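Local coordinates for protein arginase (Glaciozyma antarctica, PDB 5YNL) that probably hydrolyses L-arginine to L-ornithine and urea, as a cold-adapted arginase of a psychrophilic yeast, at residues M44-L52 with A319-L327; K224-G232 with A269-R279. All blocks are in the same frame, centred on the assembly; numbering follows the deposited sequence.

Contact 1. Residues M44-L52 with A319-L327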
loop_
_atom_site.group_PDB
_atom_site.type_symbol
_atom_site.label_atom_id
_atom_site.label_comp_id
_atom_site.label_asym_id
_atom_site.label_seq_id
_atom_site.Cartn_x
_atom_site.Cartn_y
_atom_site.Cartn_z
ATOM N N MET A 44 19.359 -13.976 0.399
ATOM C CA MET A 44 18.511 -13.981 -0.791
ATOM C C MET A 44 17.041 -14.235 -0.413
ATOM O O MET A 44 16.720 -14.384 0.764
ATOM C CB MET A 44 19.017 -15.028 -1.791
ATOM C CG MET A 44 18.794 -14.659 -3.249
ATOM S SD MET A 44 17.963 -15.974 -4.160
ATOM C CE MET A 44 17.561 -15.143 -5.696
ATOM N N SER A 45 16.152 -14.267 -1.403
ATOM C CA SER A 45 14.718 -14.471 -1.174
ATOM C C SER A 45 14.295 -15.932 -1.424
ATOM O O SER A 45 14.946 -16.637 -2.201
ATOM C CB SER A 45 13.902 -13.526 -2.066
ATOM O OG SER A 45 14.278 -12.167 -1.885
ATOM N N PRO A 46 13.199 -16.390 -0.771
ATOM C CA PRO A 46 12.741 -17.786 -0.932
ATOM C C PRO A 46 12.273 -18.111 -2.351
ATOM O O PRO A 46 11.734 -17.228 -3.031
ATOM C CB PRO A 46 11.553 -17.885 0.036
ATOM C CG PRO A 46 11.113 -16.471 0.265
ATOM C CD PRO A 46 12.359 -15.644 0.191
ATOM N N ALA A 47 12.460 -19.360 -2.782
ATOM C CA ALA A 47 12.088 -19.769 -4.142
ATOM C C ALA A 47 10.573 -19.742 -4.324
ATOM O O ALA A 47 10.072 -19.642 -5.450
ATOM C CB ALA A 47 12.644 -21.150 -4.467
ATOM N N THR A 48 9.862 -19.830 -3.200
ATOM C CA THR A 48 8.405 -19.797 -3.174
ATOM C C THR A 48 7.917 -19.105 -1.890
ATOM O O THR A 48 8.658 -19.007 -0.910
ATOM C CB THR A 48 7.818 -21.224 -3.286
ATOM O OG1 THR A 48 6.406 -21.150 -3.523
ATOM C CG2 THR A 48 8.084 -22.021 -2.017
ATOM N N SER A 49 6.678 -18.616 -1.899
ATOM C CA SER A 49 6.157 -17.866 -0.761
ATOM C C SER A 49 6.058 -18.748 0.463
ATOM O O SER A 49 5.473 -19.834 0.390
ATOM C CB SER A 49 4.786 -17.297 -1.063
ATOM O OG SER A 49 4.163 -16.883 0.133
ATOM N N PRO A 50 6.643 -18.287 1.590
ATOM C CA PRO A 50 6.604 -18.971 2.895
ATOM C C PRO A 50 5.353 -18.618 3.682
ATOM O O PRO A 50 5.157 -19.157 4.764
ATOM C CB PRO A 50 7.831 -18.410 3.638
ATOM C CG PRO A 50 8.386 -17.259 2.752
ATOM C CD PRO A 50 7.391 -17.017 1.653
ATOM N N PHE A 51 4.521 -17.728 3.148
ATOM C CA PHE A 51 3.361 -17.220 3.881
ATOM C C PHE A 51 2.005 -17.679 3.317
ATOM O O PHE A 51 1.104 -18.063 4.081
ATOM C CB PHE A 51 3.409 -15.684 3.932
ATOM C CG PHE A 51 4.717 -15.139 4.432
ATOM C CD1 PHE A 51 5.188 -15.479 5.698
ATOM C CD2 PHE A 51 5.480 -14.294 3.639
ATOM C CE1 PHE A 51 6.406 -14.974 6.161
ATOM C CE2 PHE A 51 6.685 -13.787 4.090
ATOM C CZ PHE A 51 7.156 -14.127 5.351
ATOM N N LEU A 52 1.866 -17.639 1.990
ATOM C CA LEU A 52 0.566 -17.853 1.332
ATOM C C LEU A 52 0.005 -19.276 1.412
ATOM O O LEU A 52 0.730 -20.226 1.692
ATOM C CB LEU A 52 0.624 -17.415 -0.140
ATOM C CG LEU A 52 0.139 -16.007 -0.476
ATOM C CD1 LEU A 52 0.085 -15.144 0.762
ATOM C CD2 LEU A 52 1.044 -15.362 -1.513
ATOM N N ALA A 319 7.669 -8.494 -6.347
ATOM C CA ALA A 319 7.084 -9.791 -6.699
ATOM C C ALA A 319 8.150 -10.871 -6.711
ATOM O O ALA A 319 7.892 -11.996 -6.247
ATOM C CB ALA A 319 6.352 -9.732 -8.045
ATOM N N GLU A 320 9.340 -10.546 -7.216
ATOM C CA GLU A 320 10.372 -11.573 -7.321
ATOM C C GLU A 320 10.822 -12.109 -5.948
ATOM O O GLU A 320 11.335 -13.225 -5.862
ATOM C CB GLU A 320 11.566 -11.153 -8.212
ATOM C CG GLU A 320 12.639 -10.287 -7.530
ATOM C CD GLU A 320 13.830 -9.940 -8.450
ATOM O OE1 GLU A 320 14.535 -8.944 -8.161
ATOM O OE2 GLU A 320 14.083 -10.653 -9.456
ATOM N N THR A 321 10.586 -11.346 -4.877
ATOM C CA THR A 321 11.010 -11.797 -3.534
ATOM C C THR A 321 10.163 -12.928 -2.953
ATOM O O THR A 321 10.613 -13.616 -2.036
ATOM C CB THR A 321 11.019 -10.664 -2.476
ATOM O OG1 THR A 321 9.697 -10.496 -1.965
ATOM C CG2 THR A 321 11.506 -9.358 -3.073
ATOM N N ASN A 322 8.945 -13.090 -3.470
ATOM C CA ASN A 322 7.930 -13.989 -2.889
ATOM C C ASN A 322 7.426 -13.600 -1.490
ATOM O O ASN A 322 6.681 -14.357 -0.870
ATOM C CB ASN A 322 8.382 -15.464 -2.901
ATOM C CG ASN A 322 8.468 -16.037 -4.293
ATOM O OD1 ASN A 322 7.566 -15.837 -5.114
ATOM N ND2 ASN A 322 9.558 -16.758 -4.575
ATOM N N LEU A 323 7.812 -12.417 -1.010
ATOM C CA LEU A 323 7.472 -11.997 0.358
ATOM C C LEU A 323 6.148 -11.218 0.448
ATOM O O LEU A 323 5.632 -10.975 1.540
ATOM C CB LEU A 323 8.619 -11.188 0.976
ATOM C CG LEU A 323 9.995 -11.886 0.942
ATOM C CD1 LEU A 323 11.137 -10.883 1.092
ATOM C CD2 LEU A 323 10.100 -12.960 2.010
ATOM N N LEU A 324 5.594 -10.828 -0.696
ATOM C CA LEU A 324 4.395 -9.986 -0.693
ATOM C C LEU A 324 3.132 -10.711 -0.168
ATOM O O LEU A 324 2.755 -11.769 -0.668
ATOM C CB LEU A 324 4.148 -9.446 -2.098
ATOM C CG LEU A 324 2.944 -8.524 -2.288
ATOM C CD1 LEU A 324 3.281 -7.106 -1.806
ATOM C CD2 LEU A 324 2.520 -8.525 -3.770
ATOM N N VAL A 325 2.480 -10.135 0.834
ATOM C CA VAL A 325 1.205 -10.677 1.289
ATOM C C VAL A 325 0.051 -9.696 1.079
ATOM O O VAL A 325 -1.096 -10.112 0.957
ATOM C CB VAL A 325 1.245 -11.101 2.764
ATOM C CG1 VAL A 325 2.205 -12.283 2.961
ATOM C CG2 VAL A 325 1.648 -9.913 3.646
ATOM N N SER A 326 0.356 -8.403 1.018
ATOM C CA SER A 326 -0.672 -7.388 0.817
ATOM C C SER A 326 -0.253 -6.293 -0.135
ATOM O O SER A 326 0.880 -5.797 -0.079
ATOM C CB SER A 326 -1.097 -6.752 2.134
ATOM O OG SER A 326 -2.091 -7.528 2.754
ATOM N N LEU A 327 -1.197 -5.920 -0.992
ATOM C CA LEU A 327 -1.006 -4.912 -2.020
ATOM C C LEU A 327 -2.169 -3.928 -1.984
ATOM O O LEU A 327 -3.340 -4.341 -2.120
ATOM C CB LEU A 327 -0.995 -5.595 -3.391
ATOM C CG LEU A 327 -1.062 -4.716 -4.641
ATOM C CD1 LEU A 327 0.193 -3.847 -4.739
ATOM C CD2 LEU A 327 -1.222 -5.591 -5.852
HETATM O O HOH W 1 13.343 -15.006 -4.666
#
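Asn322 reaches with its side-chain amide to the loop 44-52 and donates from ND2 to the backbone O of Pro46, 2.7 Å away. The bond is nearly straight, 165° at the hydrogen, and the acceptor lies in the plane of the amide, though the donor is tilted from the carbonyl plane. CG stands anti to the carbonyl carbon of Asn322 (chi1 -68°), which carries the amide up to the bend at Pro46 and Ala47. Asn322 is also the residue that leaves helix 308-320 with positive phi, a conformation asparagine tolerates better than most residues. Its own O faces CB of Ser49, and Ser49 CA makes a CA-H...O contact with it at 3.5 Å. Ser49 OG, anti to its backbone N (chi1 165°), forms an ST turn through Phe51 N and an ST motif through Leu52 N, fixing the loop just where Phe51 begins. In segment 319-327 a second ST turn has Thr321 OG1 accept from Leu323 N, and the hydroxyl also bonds Ile318 O.

Apolar contacts line one side of the amide. Pro46 CD rests on Leu323 CD2 at 4.0 Å, the two side chains crossing at about a right angle. Phe51 lays CB against Val325 CG1 at 3.7 Å, while CE2 of its ring reaches Leu323 CD2 at 4.1 Å. Ser45, small enough to sit close, brings CB to within 3.3 Å of Thr321 O. A water donates to both Pro46 O and Glu320 O, giving the Pro46 carbonyl a second donor beside the amide. The chemistry is one direct polar tie, reinforced by water, beside a run of apolar contacts: the amide fixes where the loop sits over the helix-to-strand turn, and the apolar groups hold it against Leu323 and Val325.

Contact 2. Residues K224-G232 with A269-R279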
loop_
_atom_site.group_PDB
_atom_site.type_symbol
_atom_site.label_atom_id
_atom_site.label_comp_id
_atom_site.label_asym_id
_atom_site.label_seq_id
_atom_site.Cartn_x
_atom_site.Cartn_y
_atom_site.Cartn_z
ATOM N N LYS A 224 6.357 -0.301 13.597
ATOM C CA LYS A 224 7.583 0.316 14.089
ATOM C C LYS A 224 8.174 1.194 12.979
ATOM O O LYS A 224 8.101 0.835 11.802
ATOM C CB LYS A 224 8.583 -0.769 14.497
ATOM C CG LYS A 224 8.255 -1.504 15.812
ATOM C CD LYS A 224 8.766 -2.962 15.782
ATOM C CE LYS A 224 8.806 -3.621 17.174
ATOM N NZ LYS A 224 9.998 -3.273 18.018
ATOM N N PRO A 225 8.763 2.345 13.344
ATOM C CA PRO A 225 9.325 3.291 12.367
ATOM C C PRO A 225 10.461 2.728 11.509
ATOM O O PRO A 225 10.797 3.326 10.481
ATOM C CB PRO A 225 9.865 4.427 13.251
ATOM C CG PRO A 225 10.068 3.794 14.627
ATOM C CD PRO A 225 8.912 2.835 14.726
ATOM N N GLU A 226 11.054 1.612 11.918
ATOM C CA GLU A 226 12.112 1.000 11.124
ATOM C C GLU A 226 11.533 -0.052 10.181
ATOM O O GLU A 226 12.275 -0.722 9.454
ATOM C CB GLU A 226 13.142 0.349 12.031
ATOM C CG GLU A 226 12.578 -0.840 12.761
ATOM C CD GLU A 226 12.439 -0.603 14.249
ATOM O OE1 GLU A 226 12.303 0.575 14.675
ATOM O OE2 GLU A 226 12.475 -1.604 14.994
ATOM N N ARG A 227 10.211 -0.203 10.204
ATOM C CA ARG A 227 9.542 -1.176 9.346
ATOM C C ARG A 227 8.892 -0.498 8.123
ATOM O O ARG A 227 8.407 -1.165 7.215
ATOM C CB ARG A 227 8.501 -1.971 10.156
ATOM C CG ARG A 227 8.865 -3.434 10.518
ATOM C CD ARG A 227 10.208 -3.589 11.213
ATOM N NE ARG A 227 11.279 -3.929 10.267
ATOM C CZ ARG A 227 12.510 -4.305 10.623
ATOM N NH1 ARG A 227 12.837 -4.393 11.909
ATOM N NH2 ARG A 227 13.416 -4.597 9.695
ATOM N N ILE A 228 8.900 0.828 8.088
ATOM C CA ILE A 228 8.344 1.549 6.941
ATOM C C ILE A 228 9.424 2.211 6.088
ATOM O O ILE A 228 10.416 2.724 6.624
ATOM C CB ILE A 228 7.241 2.576 7.357
ATOM C CG1 ILE A 228 6.763 3.402 6.143
ATOM C CG2 ILE A 228 7.699 3.443 8.525
ATOM C CD1 ILE A 228 5.589 4.360 6.428
ATOM N N VAL A 229 9.240 2.161 4.759
ATOM C CA VAL A 229 10.099 2.891 3.834
ATOM C C VAL A 229 9.257 3.576 2.754
ATOM O O VAL A 229 8.240 3.024 2.285
ATOM C CB VAL A 229 11.247 1.994 3.255
ATOM C CG1 VAL A 229 10.695 0.892 2.361
ATOM C CG2 VAL A 229 12.273 2.826 2.497
ATOM N N TYR A 230 9.662 4.794 2.393
ATOM C CA TYR A 230 8.934 5.619 1.444
ATOM C C TYR A 230 9.718 5.714 0.126
ATOM O O TYR A 230 10.940 5.964 0.119
ATOM C CB TYR A 230 8.762 7.031 2.003
ATOM C CG TYR A 230 7.743 7.193 3.107
ATOM C CD1 TYR A 230 6.393 7.309 2.819
ATOM C CD2 TYR A 230 8.130 7.276 4.433
ATOM C CE1 TYR A 230 5.456 7.474 3.820
ATOM C CE2 TYR A 230 7.190 7.445 5.450
ATOM C CZ TYR A 230 5.857 7.542 5.128
ATOM O OH TYR A 230 4.913 7.704 6.116
ATOM N N ILE A 231 9.015 5.522 -0.986
ATOM C CA ILE A 231 9.589 5.654 -2.314
ATOM C C ILE A 231 8.679 6.544 -3.122
ATOM O O ILE A 231 7.464 6.261 -3.204
ATOM C CB ILE A 231 9.648 4.294 -3.023
ATOM C CG1 ILE A 231 10.587 3.364 -2.249
ATOM C CG2 ILE A 231 10.115 4.463 -4.467
ATOM C CD1 ILE A 231 10.491 1.892 -2.623
ATOM N N GLY A 232 9.249 7.584 -3.745
ATOM C CA GLY A 232 8.515 8.454 -4.655
ATOM C C GLY A 232 8.168 9.823 -4.092
ATOM O O GLY A 232 7.535 10.640 -4.769
ATOM N N ALA A 269 15.743 -0.132 -0.220
ATOM C CA ALA A 269 14.500 -0.096 0.531
ATOM C C ALA A 269 14.283 -1.451 1.124
ATOM O O ALA A 269 14.023 -1.567 2.322
ATOM C CB ALA A 269 13.341 0.289 -0.349
ATOM N N LEU A 270 14.400 -2.490 0.304
ATOM C CA LEU A 270 14.343 -3.876 0.834
ATOM C C LEU A 270 15.396 -4.139 1.905
ATOM O O LEU A 270 15.087 -4.723 2.952
ATOM C CB LEU A 270 14.430 -4.921 -0.293
ATOM C CG LEU A 270 13.169 -5.013 -1.166
ATOM C CD1 LEU A 270 13.396 -5.949 -2.358
ATOM C CD2 LEU A 270 11.982 -5.497 -0.334
ATOM N N ASP A 271 16.629 -3.699 1.676
ATOM C CA ASP A 271 17.647 -3.925 2.707
ATOM C C ASP A 271 17.375 -3.157 3.990
ATOM O O ASP A 271 17.856 -3.538 5.029
ATOM C CB ASP A 271 19.069 -3.619 2.208
ATOM C CG ASP A 271 19.455 -4.466 1.031
ATOM O OD1 ASP A 271 18.753 -5.463 0.754
ATOM O OD2 ASP A 271 20.458 -4.131 0.371
ATOM N N HIS A 272 16.620 -2.069 3.929
ATOM C CA HIS A 272 16.372 -1.351 5.173
ATOM C C HIS A 272 15.284 -2.032 6.001
ATOM O O HIS A 272 15.482 -2.267 7.188
ATOM C CB HIS A 272 16.034 0.120 4.940
ATOM C CG HIS A 272 15.859 0.899 6.203
ATOM N ND1 HIS A 272 16.907 1.184 7.054
ATOM C CD2 HIS A 272 14.756 1.432 6.778
ATOM C CE1 HIS A 272 16.462 1.878 8.085
ATOM N NE2 HIS A 272 15.158 2.041 7.945
ATOM N N VAL A 273 14.148 -2.378 5.389
ATOM C CA VAL A 273 13.054 -2.932 6.183
ATOM C C VAL A 273 13.081 -4.458 6.234
ATOM O O VAL A 273 12.447 -5.069 7.091
ATOM C CB VAL A 273 11.646 -2.427 5.726
ATOM C CG1 VAL A 273 11.524 -0.926 5.937
ATOM C CG2 VAL A 273 11.382 -2.803 4.261
ATOM N N ASN A 274 13.822 -5.067 5.314
ATOM C CA ASN A 274 13.772 -6.520 5.158
ATOM C C ASN A 274 15.127 -7.136 4.821
ATOM O O ASN A 274 15.234 -7.885 3.843
ATOM C CB ASN A 274 12.771 -6.864 4.047
ATOM C CG ASN A 274 12.088 -8.186 4.269
ATOM O OD1 ASN A 274 12.553 -9.024 5.068
ATOM N ND2 ASN A 274 10.969 -8.394 3.566
ATOM N N PRO A 275 16.164 -6.838 5.634
ATOM C CA PRO A 275 17.526 -7.201 5.228
ATOM C C PRO A 275 17.708 -8.695 4.964
ATOM O O PRO A 275 18.391 -9.035 4.000
ATOM C CB PRO A 275 18.393 -6.767 6.429
ATOM C CG PRO A 275 17.442 -6.734 7.609
ATOM C CD PRO A 275 16.124 -6.269 6.998
ATOM N N ASP A 276 17.114 -9.558 5.784
ATOM C CA ASP A 276 17.238 -11.008 5.610
ATOM C C ASP A 276 16.206 -11.624 4.669
ATOM O O ASP A 276 16.130 -12.842 4.556
ATOM C CB ASP A 276 17.117 -11.720 6.964
ATOM C CG ASP A 276 18.063 -11.181 7.980
ATOM O OD1 ASP A 276 19.245 -10.955 7.638
ATOM O OD2 ASP A 276 17.623 -10.984 9.128
ATOM N N ARG A 277 15.406 -10.790 4.017
ATOM C CA ARG A 277 14.319 -11.273 3.169
ATOM C C ARG A 277 13.448 -12.335 3.842
ATOM O O ARG A 277 13.077 -13.331 3.204
ATOM C CB ARG A 277 14.854 -11.834 1.846
ATOM C CG ARG A 277 15.590 -10.813 0.969
ATOM C CD ARG A 277 14.757 -9.574 0.687
ATOM N NE ARG A 277 15.465 -8.703 -0.247
ATOM C CZ ARG A 277 16.411 -7.836 0.105
ATOM N NH1 ARG A 277 16.757 -7.710 1.380
ATOM N NH2 ARG A 277 17.012 -7.100 -0.813
ATOM N N THR A 278 13.107 -12.134 5.111
ATOM C CA THR A 278 12.227 -13.085 5.783
ATOM C C THR A 278 10.895 -12.489 6.259
ATOM O O THR A 278 10.037 -13.213 6.733
ATOM C CB THR A 278 12.944 -13.810 6.939
ATOM O OG1 THR A 278 13.692 -12.861 7.704
ATOM C CG2 THR A 278 13.888 -14.883 6.402
ATOM N N ARG A 279 10.722 -11.180 6.121
ATOM C CA ARG A 279 9.485 -10.509 6.537
ATOM C C ARG A 279 8.434 -10.445 5.432
ATOM O O ARG A 279 8.769 -10.177 4.271
ATOM C CB ARG A 279 9.795 -9.074 7.005
ATOM C CG ARG A 279 10.547 -8.973 8.363
ATOM C CD ARG A 279 10.631 -7.531 8.809
ATOM N NE ARG A 279 11.511 -7.315 9.953
ATOM C CZ ARG A 279 11.137 -7.385 11.232
ATOM N NH1 ARG A 279 12.025 -7.165 12.183
ATOM N NH2 ARG A 279 9.890 -7.679 11.564
HETATM O O HOH W 2 12.434 2.863 8.243
HETATM O O HOH W 3 14.963 -1.150 9.561
#
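Val273 is the main bump: its CG1 pushes against the backbone of Arg227, 3.4 Å from Arg227 O, and also meets Val229 CB. One turn earlier, Ala269 offers only a methyl, leaving room for larger neighbours; Val229 CG1 comes to 3.8 Å from Ala269 CB, and Ile231 CD1 reaches the same methyl at 4.0 Å. Beta-branched residues on the strand thus fit against a small helix residue, with the axes 8.4 Å apart and nearly antiparallel at 164°. Beyond the helix end, Arg227 bends at chi2 and chi3 and curls back, NH2 donating to Val273 O at 2.8 Å from above the carbonyl plane. The extended Arg279 lays its guanidinium over one face of that of Arg227, the planes 31° apart; Glu171, salt-bridged to Arg279, probably eases the like charges. A leucine in place of Arg227 would probably leave Val273 O without this donor and strip the Arg279 guanidinium of the flat group its face lies against. Nearby, a water donates to the O atoms of both Glu226 and His272. Helix 254-273 packing on strand 228-233 of a parallel sheet is typical of the alpha/beta fold of the arginase family.

Contacts 1 and 2 have their centres 14 Å apart and touch directly. The turn at Arg277 and Thr278 in contact 2 fits against contact 1: Leu323 CD2 packs 3.2 Å from Arg277 O, Phe51 CZ 3.3 Å from Thr278 O, and Ser45 OG 3.4 Å from Arg277 CG. Both reach the same parallel sheet, contact 1 through strand 324-330 and contact 2 through strand 228-233, with strands 281-286 and 173-177 between them. Strand 281-286, which follows residues 269-279, pairs with strand 324-330, so the chain leaving contact 2 runs alongside contact 1. Both lie toward the N-terminal ends of their strands, probably away from the dimanganese site that arginases carry at the C-terminal ends.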